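Local coordinates for SIRV1 hypothetical protein ORF119 (Sulfolobus islandicus rudivirus 1 variant xx, PDB 2X3G) that is of unsettled function but probably acts as a dimeric Rep-like protein in starting replication of the viral genome, at residues 4-9 and 68-73; 19-24 and 82-87; 39-42 and 47-50; 49-54 and 107-112; 75-80 and 90-95. All coordinates share one frame; numbering follows the deposited sequence. Where two conformers were deposited one is given.

From the N terminus, interaction 1 joins helix 2-10 to strand 64-71, closing a loop that holds strand 15-22, helix 30-44 and strand 49-55. Interaction 2 opens on strand 15-22 and closes at the 82-87 loop, so it crosses interaction 1. Interaction 3, the short-range link from helix 30-44 into strand 49-55, lies within both loops. Interaction 4 starts on that same strand and closes at the end of helix 99-109, crossing interactions 1 and 2. Interaction 5 begins after interaction 1 has closed, crosses interaction 2 and falls wholly within interaction 4. Interactions 1 and 4 pack one face of the sheet; 2, 3 and 5 pack the other.

Interaction 1: 4-9 and 68-73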
# COMPACT_ATOMS: atom_id res chain seq x y z
N LYS A 4 15.88 6.19 -2.24
CA LYS A 4 17.29 6.46 -2.52
C LYS A 4 17.62 6.05 -3.95
O LYS A 4 18.36 6.76 -4.63
CB LYS A 4 18.22 5.79 -1.49
CG LYS A 4 18.04 4.27 -1.31
CD LYS A 4 19.21 3.44 -1.89
CE LYS A 4 19.19 2.00 -1.37
NZ LYS A 4 18.01 1.24 -1.86
N LYS A 5 17.06 4.94 -4.42
CA LYS A 5 17.26 4.53 -5.81
C LYS A 5 16.61 5.54 -6.75
O LYS A 5 17.23 5.97 -7.73
CB LYS A 5 16.68 3.14 -6.09
CG LYS A 5 17.53 1.96 -5.63
CD LYS A 5 16.90 0.64 -6.11
CE LYS A 5 17.92 -0.49 -6.23
NZ LYS A 5 18.44 -0.98 -4.94
N VAL A 6 15.38 5.94 -6.44
CA VAL A 6 14.66 6.92 -7.27
C VAL A 6 15.47 8.21 -7.37
O VAL A 6 15.60 8.76 -8.45
CB VAL A 6 13.23 7.19 -6.74
CG1 VAL A 6 12.64 8.50 -7.32
CG2 VAL A 6 12.31 5.99 -7.06
N LEU A 7 16.02 8.70 -6.27
CA LEU A 7 16.82 9.93 -6.33
C LEU A 7 18.09 9.78 -7.16
O LEU A 7 18.43 10.65 -7.95
CB LEU A 7 17.24 10.37 -4.94
CG LEU A 7 16.07 10.81 -4.09
CD1 LEU A 7 16.44 10.72 -2.64
CD2 LEU A 7 15.60 12.23 -4.46
N ASN A 8 18.78 8.68 -6.95
CA ASN A 8 19.97 8.35 -7.72
C ASN A 8 19.72 8.30 -9.22
O ASN A 8 20.46 8.91 -10.00
CB ASN A 8 20.61 7.05 -7.21
CG ASN A 8 21.59 7.29 -6.08
OD1 ASN A 8 22.24 8.34 -6.04
ND2 ASN A 8 21.71 6.33 -5.16
N PHE A 9 18.67 7.60 -9.64
CA PHE A 9 18.34 7.51 -11.05
C PHE A 9 17.86 8.86 -11.56
O PHE A 9 18.24 9.29 -12.64
CB PHE A 9 17.27 6.44 -11.31
CG PHE A 9 17.66 5.04 -10.93
CD1 PHE A 9 18.99 4.65 -10.84
CD2 PHE A 9 16.68 4.10 -10.70
CE1 PHE A 9 19.31 3.35 -10.50
CE2 PHE A 9 17.01 2.81 -10.37
CZ PHE A 9 18.31 2.43 -10.26
N LEU A 68 7.42 5.54 -12.94
CA LEU A 68 8.58 6.36 -13.29
C LEU A 68 9.49 5.60 -14.22
O LEU A 68 9.85 4.45 -13.97
CB LEU A 68 9.40 6.75 -12.07
CG LEU A 68 8.86 7.81 -11.17
CD1 LEU A 68 9.82 7.95 -9.99
CD2 LEU A 68 8.71 9.13 -11.91
N VAL A 69 9.84 6.26 -15.32
CA VAL A 69 10.77 5.70 -16.30
C VAL A 69 11.99 6.63 -16.29
O VAL A 69 11.87 7.83 -16.52
CB VAL A 69 10.14 5.62 -17.70
CG1 VAL A 69 11.19 5.24 -18.76
CG2 VAL A 69 8.96 4.62 -17.72
N PHE A 70 13.14 6.07 -15.97
CA PHE A 70 14.42 6.76 -16.08
C PHE A 70 15.16 6.26 -17.31
O PHE A 70 15.43 5.08 -17.43
CB PHE A 70 15.25 6.42 -14.86
CG PHE A 70 14.55 6.71 -13.58
CD1 PHE A 70 13.85 5.71 -12.90
CD2 PHE A 70 14.57 7.99 -13.04
CE1 PHE A 70 13.21 5.97 -11.71
CE2 PHE A 70 13.95 8.25 -11.85
CZ PHE A 70 13.26 7.25 -11.18
N THR A 71 15.52 7.18 -18.19
CA THR A 71 16.07 6.83 -19.50
C THR A 71 16.88 8.00 -20.06
O THR A 71 16.66 9.16 -19.72
CB THR A 71 14.94 6.44 -20.48
OG1 THR A 71 15.48 5.98 -21.72
CG2 THR A 71 13.99 7.61 -20.77
N ASN A 72 17.81 7.66 -20.94
CA ASN A 72 18.69 8.66 -21.56
C ASN A 72 18.25 8.94 -22.98
O ASN A 72 18.88 9.73 -23.69
CB ASN A 72 20.14 8.17 -21.46
CG ASN A 72 20.65 8.19 -20.06
OD1 ASN A 72 20.42 9.16 -19.33
ND2 ASN A 72 21.35 7.15 -19.65
N LYS A 73 17.12 8.36 -23.38
CA LYS A 73 16.60 8.53 -24.72
C LYS A 73 15.14 8.93 -24.63
O LYS A 73 14.38 8.26 -23.96
CB LYS A 73 16.71 7.22 -25.49
CG LYS A 73 16.20 7.31 -26.91
CD LYS A 73 16.58 6.08 -27.74
CE LYS A 73 15.88 6.08 -29.11
NZ LYS A 73 15.84 7.43 -29.75
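With CG anti to its own carbonyl carbon (chi1 -61°), Phe9 swings its ring so that the edge meets the face of Phe70 over which the helix backbone already sets the Phe9 CB; Phe70 CG is placed the same way (chi1 -54°) and projects its ring from the strand toward helix 2-10. The Phe9 methylene makes a CH-pi contact, CB standing 3.6 Å from the centroid of the Phe70 ring and almost over its centre. The two rings form a T-shaped pair, the edge of Phe9 directed at the face of Phe70, with centroids 5.5 Å apart and planes at 65°. One turn earlier, Val6 uses a single branch for two partners: its CG1 lies 3.9 Å from Leu68 CD1 and 4.1 Å from Phe70 CZ. The Val6 carbonyl is also close, its O 3.8 Å from Phe70 CE2. Phe70 is thus covered by residues three apart on the helix, while the alternate strand residues Leu68 and Phe70 supply the sheet's side of this apolar layer. The contact packs helix 2-10 on the sheet face that also carries helix 99-109: Val6 touches Ile102 and Tyr106, and Leu68 touches Met109. Phe9 stacks further on His49 of strand 49-55, and Met118 of the second subunit packs against both Val6 and Phe9.

Interaction 2: 19-24 and 82-87; sequences ITITTN and KHMPSH
Ile21 and selenomethionine Met84 make the centre of an apolar packing contact between strand 15-22, an inner strand of the sheet, and the loop that leads from helix 77-82 into strand 89-94. The selenium of Met84 sits among the branches of Ile21, with Met84 SE 3.9 Å from Ile21 CG1, 4.0 Å from Ile21 CD1 and 4.1 Å from Ile21 CG2. A bend at chi2 (-67°) brings this selenium to Ile21, a further bend at chi3 (133°) leaves CE off the isoleucine, and the two side chains cross at about a right angle. Beyond it, the methyl of Thr23 approaches the proline ring, CG2 lying 4.0 Å from Pro85 CB. The Thr23 hydroxyl is engaged elsewhere, with Tyr25 O and Leu63 N. Ile33 and Phe37 of helix 30-44 also cover Met84. At the exposed end a water bridges the backbones, accepting from Asn24 N at 3.2 Å and donating to His87 O at 2.6 Å. The chemistry implies cohesion mainly by dispersion and burial, which sets little direction; the water supplies the directional polar link between these segments, where the strand has already given way to loop.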
# COMPACT_ATOMS: atom_id res chain seq x y z
N ILE A 19 4.43 8.72 -15.44
CA ILE A 19 3.26 8.31 -16.19
C ILE A 19 2.18 7.79 -15.25
O ILE A 19 2.42 6.93 -14.41
CB ILE A 19 3.65 7.18 -17.15
CG1 ILE A 19 4.95 7.52 -17.91
CG2 ILE A 19 2.46 6.82 -18.07
CD1 ILE A 19 5.49 6.34 -18.73
N THR A 20 0.97 8.35 -15.38
CA THR A 20 -0.16 7.88 -14.65
C THR A 20 -1.16 7.30 -15.63
O THR A 20 -1.50 7.93 -16.63
CB THR A 20 -0.80 9.00 -13.85
OG1 THR A 20 0.21 9.61 -13.06
CG2 THR A 20 -1.89 8.46 -12.92
N ILE A 21 -1.64 6.09 -15.33
CA ILE A 21 -2.56 5.38 -16.21
C ILE A 21 -3.77 5.00 -15.37
O ILE A 21 -3.63 4.45 -14.28
CB ILE A 21 -1.89 4.11 -16.81
CG1 ILE A 21 -0.56 4.48 -17.47
CG2 ILE A 21 -2.83 3.37 -17.80
CD1 ILE A 21 0.64 4.19 -16.59
N THR A 22 -4.96 5.36 -15.86
CA THR A 22 -6.20 4.94 -15.25
C THR A 22 -7.08 4.23 -16.27
O THR A 22 -7.12 4.61 -17.45
CB THR A 22 -6.95 6.15 -14.66
OG1 THR A 22 -6.06 6.83 -13.75
CG2 THR A 22 -8.20 5.71 -13.93
N THR A 23 -7.78 3.19 -15.83
CA THR A 23 -8.84 2.59 -16.64
C THR A 23 -10.12 2.56 -15.85
O THR A 23 -10.09 2.69 -14.62
CB THR A 23 -8.51 1.17 -17.05
OG1 THR A 23 -8.46 0.33 -15.89
CG2 THR A 23 -7.18 1.11 -17.77
N ASN A 24 -11.23 2.37 -16.54
CA ASN A 24 -12.52 2.18 -15.87
C ASN A 24 -12.94 0.71 -15.88
O ASN A 24 -14.12 0.41 -15.80
CB ASN A 24 -13.61 3.08 -16.49
CG ASN A 24 -13.85 2.82 -17.96
OD1 ASN A 24 -13.17 2.01 -18.58
ND2 ASN A 24 -14.82 3.51 -18.54
N LYS A 82 0.47 2.30 -26.72
CA LYS A 82 0.38 0.98 -27.36
C LYS A 82 0.69 -0.15 -26.37
O LYS A 82 0.14 -1.26 -26.48
CB LYS A 82 1.28 0.91 -28.61
CG LYS A 82 1.55 -0.50 -29.10
CD LYS A 82 1.95 -0.54 -30.57
CE LYS A 82 2.19 -1.98 -31.02
NZ LYS A 82 2.25 -2.09 -32.49
N HIS A 83 1.55 0.14 -25.40
CA HIS A 83 1.92 -0.85 -24.38
C HIS A 83 1.15 -0.71 -23.08
O HIS A 83 1.58 -1.21 -22.03
CB HIS A 83 3.43 -0.79 -24.14
CG HIS A 83 4.23 -1.22 -25.32
ND1 HIS A 83 4.82 -0.33 -26.19
CD2 HIS A 83 4.51 -2.46 -25.79
CE1 HIS A 83 5.45 -1.00 -27.14
NE2 HIS A 83 5.27 -2.29 -26.92
N MSE A 84 0.01 -0.03 -23.14
CA MSE A 84 -0.86 0.11 -21.98
C MSE A 84 -2.26 -0.33 -22.38
O MSE A 84 -2.56 -0.40 -23.58
CB MSE A 84 -0.84 1.55 -21.45
CG MSE A 84 0.35 1.89 -20.57
SE MSE A 84 0.32 0.92 -18.85
CE MSE A 84 2.16 0.27 -18.79
N PRO A 85 -3.10 -0.67 -21.39
CA PRO A 85 -4.45 -1.17 -21.69
C PRO A 85 -5.22 -0.24 -22.61
O PRO A 85 -5.08 0.98 -22.53
CB PRO A 85 -5.11 -1.24 -20.31
CG PRO A 85 -3.99 -1.44 -19.37
CD PRO A 85 -2.85 -0.63 -19.94
N SER A 86 -6.01 -0.85 -23.49
CA SER A 86 -6.82 -0.11 -24.44
C SER A 86 -7.75 0.88 -23.72
O SER A 86 -8.33 0.56 -22.68
CB SER A 86 -7.61 -1.09 -25.30
OG SER A 86 -8.31 -0.42 -26.32
N HIS A 87 -7.84 2.09 -24.26
CA HIS A 87 -8.72 3.12 -23.74
C HIS A 87 -8.34 3.59 -22.33
O HIS A 87 -9.19 4.07 -21.59
CB HIS A 87 -10.19 2.67 -23.79
CG HIS A 87 -10.64 2.24 -25.15
ND1 HIS A 87 -10.49 0.95 -25.62
CD2 HIS A 87 -11.24 2.93 -26.15
CE1 HIS A 87 -10.99 0.87 -26.85
NE2 HIS A 87 -11.45 2.06 -27.19
O HOH W 1 -10.41 2.97 -19.61

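Interaction 3: 39-42 and 47-50; sequences SYIY and NSHV
Ser48 meets helix 30-44 first, pressing its side chain on Ile41. Its OG lies 3.3 Å from Ile41 CG2, and Ser48 CB follows at 3.6 Å from the same methyl, so hydroxyl and methylene both rest on one branch of the isoleucine. With chi1 at 54°, OG is held between the backbone N and the carbonyl carbon of its own residue, which turns it back toward the helix end. The hydroxyl's hydrogen-bond partner is Asp45 O, in the turn joining helix to strand; the oxygen therefore serves the turn while its flank packs on apolar carbon. Tyr42 lies at the margin of the contact, with its N 3.9 Å from Ser48 OG. His49 begins the strand and directs its CB away from the helix; its ND1 bonds to the C-terminal carboxylate of Ser119 of the second subunit. Val50 points back again, and its CG2 reaches Ile41 CG2 at 3.7 Å. With chi1 at 179°, Val50 CG1 is anti to the backbone N, and CG2 is anti to the carbonyl carbon, beside that N. Ile41 CG2 is thus shared by Ser48 and Val50, two residues apart on the incoming chain. The contact fastens the last turns of helix 30-44 to the start of strand 49-55 at a tight helix-to-strand connection. Through Ile41, which touches Val50 on strand 49-55 and Val69 on strand 64-71, the helix bears on two neighbouring strands. Ile41 also reaches Leu75 ahead of helix 77-82, and Val50 packs on Ile67 of the adjacent strand.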
# COMPACT_ATOMS: atom_id res chain seq x y z
N SER A 39 9.70 -4.42 -20.79
CA SER A 39 10.45 -4.99 -21.91
C SER A 39 10.57 -4.01 -23.11
O SER A 39 11.63 -3.88 -23.70
CB SER A 39 9.84 -6.31 -22.33
OG SER A 39 10.02 -7.31 -21.31
N TYR A 40 9.47 -3.34 -23.43
CA TYR A 40 9.50 -2.23 -24.37
C TYR A 40 10.50 -1.13 -23.96
O TYR A 40 11.31 -0.69 -24.76
CB TYR A 40 8.07 -1.68 -24.56
CG TYR A 40 7.98 -0.21 -24.82
CD1 TYR A 40 7.45 0.64 -23.86
CD2 TYR A 40 8.44 0.34 -26.01
CE1 TYR A 40 7.36 2.01 -24.07
CE2 TYR A 40 8.37 1.72 -26.22
CZ TYR A 40 7.84 2.54 -25.23
OH TYR A 40 7.74 3.91 -25.41
N ILE A 41 10.47 -0.71 -22.71
CA ILE A 41 11.41 0.32 -22.24
C ILE A 41 12.86 -0.19 -22.26
O ILE A 41 13.80 0.53 -22.66
CB ILE A 41 11.02 0.82 -20.83
CG1 ILE A 41 9.66 1.55 -20.86
CG2 ILE A 41 12.12 1.70 -20.23
CD1 ILE A 41 9.65 2.87 -21.61
N TYR A 42 13.05 -1.43 -21.84
CA TYR A 42 14.35 -2.09 -21.97
C TYR A 42 14.89 -2.09 -23.41
O TYR A 42 16.06 -1.80 -23.62
CB TYR A 42 14.31 -3.52 -21.45
CG TYR A 42 15.67 -4.16 -21.48
CD1 TYR A 42 16.58 -3.94 -20.46
CD2 TYR A 42 16.04 -4.98 -22.52
CE1 TYR A 42 17.84 -4.54 -20.49
CE2 TYR A 42 17.28 -5.58 -22.56
CZ TYR A 42 18.17 -5.35 -21.55
OH TYR A 42 19.40 -5.96 -21.61
N ASN A 47 19.87 0.59 -20.56
CA ASN A 47 20.26 1.14 -19.24
C ASN A 47 19.11 1.70 -18.40
O ASN A 47 19.33 2.16 -17.27
CB ASN A 47 21.27 2.27 -19.42
CG ASN A 47 22.55 1.82 -20.07
OD1 ASN A 47 23.07 0.73 -19.78
ND2 ASN A 47 23.09 2.67 -20.95
N SER A 48 17.90 1.69 -18.94
CA SER A 48 16.76 2.32 -18.31
C SER A 48 16.36 1.60 -17.04
O SER A 48 16.71 0.43 -16.85
CB SER A 48 15.56 2.34 -19.27
OG SER A 48 15.28 1.04 -19.76
N HIS A 49 15.65 2.33 -16.19
CA HIS A 49 15.00 1.78 -14.98
C HIS A 49 13.55 2.18 -14.92
O HIS A 49 13.16 3.23 -15.41
CB HIS A 49 15.73 2.27 -13.74
CG HIS A 49 17.12 1.74 -13.63
ND1 HIS A 49 17.39 0.41 -13.38
CD2 HIS A 49 18.32 2.35 -13.77
CE1 HIS A 49 18.70 0.23 -13.36
NE2 HIS A 49 19.29 1.39 -13.59
N VAL A 50 12.74 1.32 -14.33
CA VAL A 50 11.29 1.56 -14.29
C VAL A 50 10.82 1.23 -12.89
O VAL A 50 11.11 0.15 -12.37
CB VAL A 50 10.53 0.72 -15.30
CG1 VAL A 50 9.02 0.97 -15.19
CG2 VAL A 50 11.00 1.02 -16.73

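Interaction 4: 49-54 and 107-112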
# COMPACT_ATOMS: atom_id res chain seq x y z
N HIS A 49 15.65 2.33 -16.19
CA HIS A 49 15.00 1.78 -14.98
C HIS A 49 13.55 2.18 -14.92
O HIS A 49 13.16 3.23 -15.41
CB HIS A 49 15.73 2.27 -13.74
CG HIS A 49 17.12 1.74 -13.63
ND1 HIS A 49 17.39 0.41 -13.38
CD2 HIS A 49 18.32 2.35 -13.77
CE1 HIS A 49 18.70 0.23 -13.36
NE2 HIS A 49 19.29 1.39 -13.59
N VAL A 50 12.74 1.32 -14.33
CA VAL A 50 11.29 1.56 -14.29
C VAL A 50 10.82 1.23 -12.89
O VAL A 50 11.11 0.15 -12.37
CB VAL A 50 10.53 0.72 -15.30
CG1 VAL A 50 9.02 0.97 -15.19
CG2 VAL A 50 11.00 1.02 -16.73
N PHE A 51 10.15 2.20 -12.28
CA PHE A 51 9.56 2.06 -10.96
C PHE A 51 8.05 2.11 -11.17
O PHE A 51 7.57 3.00 -11.86
CB PHE A 51 10.03 3.20 -10.07
CG PHE A 51 9.54 3.12 -8.67
CD1 PHE A 51 9.77 1.99 -7.90
CD2 PHE A 51 8.92 4.20 -8.08
CE1 PHE A 51 9.33 1.92 -6.60
CE2 PHE A 51 8.49 4.15 -6.77
CZ PHE A 51 8.69 3.00 -6.02
N SER A 52 7.33 1.15 -10.60
CA SER A 52 5.91 1.02 -10.88
C SER A 52 5.13 0.76 -9.62
O SER A 52 5.62 0.10 -8.70
CB SER A 52 5.66 -0.12 -11.88
OG SER A 52 5.89 -1.41 -11.31
N ILE A 53 3.90 1.30 -9.60
CA ILE A 53 2.96 1.13 -8.50
C ILE A 53 1.60 0.81 -9.10
O ILE A 53 1.16 1.49 -10.02
CB ILE A 53 2.81 2.44 -7.68
CG1 ILE A 53 4.17 2.94 -7.20
CG2 ILE A 53 1.86 2.23 -6.50
CD1 ILE A 53 4.80 2.05 -6.18
N LYS A 54 0.95 -0.24 -8.61
CA LYS A 54 -0.47 -0.48 -8.88
C LYS A 54 -1.23 -0.11 -7.61
O LYS A 54 -0.95 -0.66 -6.54
CB LYS A 54 -0.74 -1.94 -9.26
CG LYS A 54 -2.22 -2.34 -9.34
CD LYS A 54 -2.40 -3.86 -9.38
CE LYS A 54 -3.85 -4.29 -9.44
NZ LYS A 54 -4.35 -4.91 -8.18
N LYS A 107 6.27 10.57 -3.21
CA LYS A 107 5.31 10.60 -2.12
C LYS A 107 3.90 10.35 -2.65
O LYS A 107 3.12 9.58 -2.07
CB LYS A 107 5.41 11.95 -1.39
CG LYS A 107 4.45 12.16 -0.25
CD LYS A 107 5.02 13.14 0.83
CE LYS A 107 3.98 14.11 1.35
NZ LYS A 107 4.44 14.95 2.55
N TYR A 108 3.59 10.95 -3.80
CA TYR A 108 2.28 10.79 -4.41
C TYR A 108 2.04 9.36 -4.87
O TYR A 108 0.96 8.81 -4.70
CB TYR A 108 2.16 11.73 -5.60
CG TYR A 108 0.79 11.73 -6.23
CD1 TYR A 108 -0.27 12.34 -5.58
CD2 TYR A 108 0.56 11.13 -7.47
CE1 TYR A 108 -1.52 12.36 -6.13
CE2 TYR A 108 -0.72 11.15 -8.03
CZ TYR A 108 -1.74 11.77 -7.35
OH TYR A 108 -3.01 11.83 -7.86
N MSE A 109 3.08 8.76 -5.46
CA MSE A 109 3.01 7.38 -5.91
C MSE A 109 2.84 6.38 -4.79
O MSE A 109 2.17 5.38 -4.99
CB MSE A 109 4.26 7.01 -6.71
CG MSE A 109 4.32 7.72 -8.01
SE MSE A 109 5.99 7.40 -8.93
CE MSE A 109 5.88 5.46 -9.33
N LEU A 110 3.41 6.66 -3.62
CA LEU A 110 3.34 5.71 -2.50
C LEU A 110 2.22 6.01 -1.49
O LEU A 110 2.13 5.36 -0.45
CB LEU A 110 4.67 5.64 -1.76
CG LEU A 110 5.67 4.63 -2.35
CD1 LEU A 110 6.98 4.84 -1.70
CD2 LEU A 110 5.22 3.21 -2.13
N LYS A 111 1.34 6.96 -1.81
CA LYS A 111 0.38 7.44 -0.82
C LYS A 111 -0.61 6.36 -0.36
O LYS A 111 -1.08 6.40 0.77
CB LYS A 111 -0.37 8.68 -1.34
CG LYS A 111 -1.43 8.40 -2.38
CD LYS A 111 -1.83 9.69 -3.11
CE LYS A 111 -2.55 9.40 -4.41
NZ LYS A 111 -1.72 8.64 -5.44
N THR A 112 -0.93 5.39 -1.23
CA THR A 112 -1.86 4.32 -0.83
C THR A 112 -1.13 3.13 -0.20
O THR A 112 -1.78 2.16 0.19
CB THR A 112 -2.70 3.79 -2.03
OG1 THR A 112 -1.85 3.07 -2.92
CG2 THR A 112 -3.42 4.92 -2.78
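Apolar contacts dominate, and selenomethionine Met109 carries most of them against Phe51 and Ile53. Its terminal methyl fits between the two: Met109 CE is 3.5 Å from Phe51 CD2 and 3.7 Å from Ile53 CG1. The Met109 chain runs extended at chi2 and bends at chi3 (66°), a turn that brings the methyl back to the strand, where the side chains of Phe51 and Met109 run alongside one another with opposite headings. Leu110 adds a looser touch, CD2 to Ile53 CD1 at 4.2 Å. One approach is mixed, with Ile53 CG2 3.5 Å from the carbonyl O of Met109. Polar interactions lie on the helix side: Lys111 NZ donates to Tyr108 O at 2.8 Å, stands over the centre of the Tyr108 ring, and forms a salt bridge with Glu55 just past the strand segment. The amine thereby ties the helix end to the strand as well. The contact places the last turn of helix 99-109 on the same sheet face as helix 2-10, whose Val6 also touches Phe51. Met109 extends to Phe18 on strand 15-22, while Phe51, Ser52 and Ile53 pair antiparallel with a strand of the second subunit, continuing the sheet across the dimer interface.

Interaction 5: 75-80 and 90-95; sequences LDYSRV and IRIELV
The first turn of helix 77-82 rides above strand 89-94, with Tyr77 CA 7.9 Å from Ile92 CA and Val80 CA 8.8 Å from Ile90 CA. Ile92 does most of the touching, with two separate branches. Its CG2 lies over one face of the Tyr77 ring, a CH-pi contact 4.2 Å from the centroid and 29° off the normal, displaced toward CE1. Its CD1 is 3.7 Å from Tyr77 CD1 and 3.9 Å from Val80 CG2, so the delta methyl lies against both tyrosine and valine, meeting the latter tip to tip. The extended Ile92 chain (chi2 177°) carries it that far. Val80 also approaches Ile90, more loosely. Helix 77-82 belongs to the second split beta-alpha-beta unit of a ferredoxin-like fold: the chain leaves strand 64-71, passes through this helix and returns as strand 89-94, with strand 15-22 lying between the two. Asp76 takes the N-cap position; its OD1 accepts from Ser78 OG at 2.7 Å and weakly from Ser78 N, capping the first turn of the helix that presents Tyr77. Leu75, just before it, packs on Tyr40 and Ile41 of helix 30-44. On the strand, Glu93 directs its CB away from the helix.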
# COMPACT_ATOMS: atom_id res chain seq x y z
N LEU A 75 11.32 9.29 -24.91
CA LEU A 75 10.28 8.31 -25.15
C LEU A 75 9.41 8.78 -26.30
O LEU A 75 9.12 9.98 -26.42
CB LEU A 75 9.38 8.14 -23.92
CG LEU A 75 9.75 7.16 -22.80
CD1 LEU A 75 8.53 7.00 -21.91
CD2 LEU A 75 10.20 5.83 -23.40
N ASP A 76 9.04 7.83 -27.17
CA ASP A 76 7.94 8.02 -28.12
C ASP A 76 6.63 7.74 -27.39
O ASP A 76 6.27 6.60 -27.14
CB ASP A 76 8.10 7.09 -29.33
CG ASP A 76 6.94 7.16 -30.30
OD1 ASP A 76 5.91 7.80 -30.00
OD2 ASP A 76 7.04 6.57 -31.39
N TYR A 77 5.94 8.82 -27.01
CA TYR A 77 4.73 8.74 -26.21
C TYR A 77 3.63 7.84 -26.80
O TYR A 77 2.89 7.22 -26.04
CB TYR A 77 4.17 10.14 -25.97
CG TYR A 77 5.04 11.06 -25.12
CD1 TYR A 77 6.09 10.57 -24.34
CD2 TYR A 77 4.79 12.41 -25.07
CE1 TYR A 77 6.85 11.41 -23.57
CE2 TYR A 77 5.52 13.26 -24.29
CZ TYR A 77 6.57 12.77 -23.56
OH TYR A 77 7.29 13.64 -22.76
N SER A 78 3.51 7.78 -28.12
CA SER A 78 2.50 6.91 -28.76
C SER A 78 2.71 5.43 -28.42
O SER A 78 1.77 4.65 -28.38
CB SER A 78 2.47 7.11 -30.27
OG SER A 78 3.64 6.59 -30.89
N ARG A 79 3.96 5.04 -28.20
CA ARG A 79 4.28 3.66 -27.83
C ARG A 79 3.94 3.35 -26.37
O ARG A 79 3.63 2.20 -26.04
CB ARG A 79 5.75 3.36 -28.13
CG ARG A 79 6.10 3.47 -29.61
CD ARG A 79 5.30 2.52 -30.48
NE ARG A 79 5.48 2.83 -31.91
CZ ARG A 79 5.97 2.00 -32.84
NH1 ARG A 79 6.33 0.74 -32.56
NH2 ARG A 79 6.08 2.44 -34.09
N VAL A 80 4.00 4.36 -25.50
CA VAL A 80 3.54 4.19 -24.14
C VAL A 80 2.09 3.74 -24.17
O VAL A 80 1.71 2.81 -23.47
CB VAL A 80 3.66 5.51 -23.28
CG1 VAL A 80 2.94 5.33 -21.94
CG2 VAL A 80 5.12 5.89 -23.04
N ILE A 90 -4.18 8.31 -19.90
CA ILE A 90 -2.75 8.35 -19.66
C ILE A 90 -2.27 9.79 -19.61
O ILE A 90 -2.64 10.59 -20.47
CB ILE A 90 -1.96 7.59 -20.78
CG1 ILE A 90 -2.36 6.11 -20.78
CG2 ILE A 90 -0.48 7.79 -20.60
CD1 ILE A 90 -1.84 5.28 -21.97
N ARG A 91 -1.46 10.11 -18.61
CA ARG A 91 -0.79 11.39 -18.53
C ARG A 91 0.69 11.12 -18.41
O ARG A 91 1.10 10.19 -17.73
CB ARG A 91 -1.33 12.17 -17.33
CG ARG A 91 -0.71 13.50 -17.12
CD ARG A 91 -1.28 14.09 -15.83
NE ARG A 91 -0.62 15.34 -15.50
CZ ARG A 91 -1.04 16.17 -14.57
NH1 ARG A 91 -2.15 15.90 -13.88
NH2 ARG A 91 -0.37 17.28 -14.34
N ILE A 92 1.49 11.90 -19.13
CA ILE A 92 2.93 11.77 -19.09
C ILE A 92 3.53 13.14 -18.80
O ILE A 92 3.19 14.12 -19.44
CB ILE A 92 3.52 11.22 -20.42
CG1 ILE A 92 2.87 9.89 -20.78
CG2 ILE A 92 5.07 11.07 -20.32
CD1 ILE A 92 3.35 9.29 -22.14
N GLU A 93 4.44 13.18 -17.82
CA GLU A 93 5.10 14.40 -17.40
C GLU A 93 6.59 14.12 -17.35
O GLU A 93 7.00 13.02 -16.97
CB GLU A 93 4.63 14.83 -15.98
CG GLU A 93 3.22 15.39 -15.86
CD GLU A 93 3.07 16.78 -16.46
OE1 GLU A 93 4.09 17.48 -16.70
OE2 GLU A 93 1.91 17.18 -16.71
N LEU A 94 7.39 15.10 -17.72
CA LEU A 94 8.81 15.04 -17.46
C LEU A 94 9.01 15.65 -16.11
O LEU A 94 8.58 16.78 -15.88
CB LEU A 94 9.61 15.84 -18.49
CG LEU A 94 10.36 15.09 -19.57
CD1 LEU A 94 11.22 16.11 -20.33
CD2 LEU A 94 11.23 13.95 -19.02
N VAL A 95 9.63 14.92 -15.20
CA VAL A 95 9.85 15.43 -13.86
C VAL A 95 11.10 16.30 -13.86
O VAL A 95 12.18 15.79 -14.14
CB VAL A 95 10.04 14.30 -12.83
CG1 VAL A 95 10.24 14.91 -11.44
CG2 VAL A 95 8.82 13.36 -12.87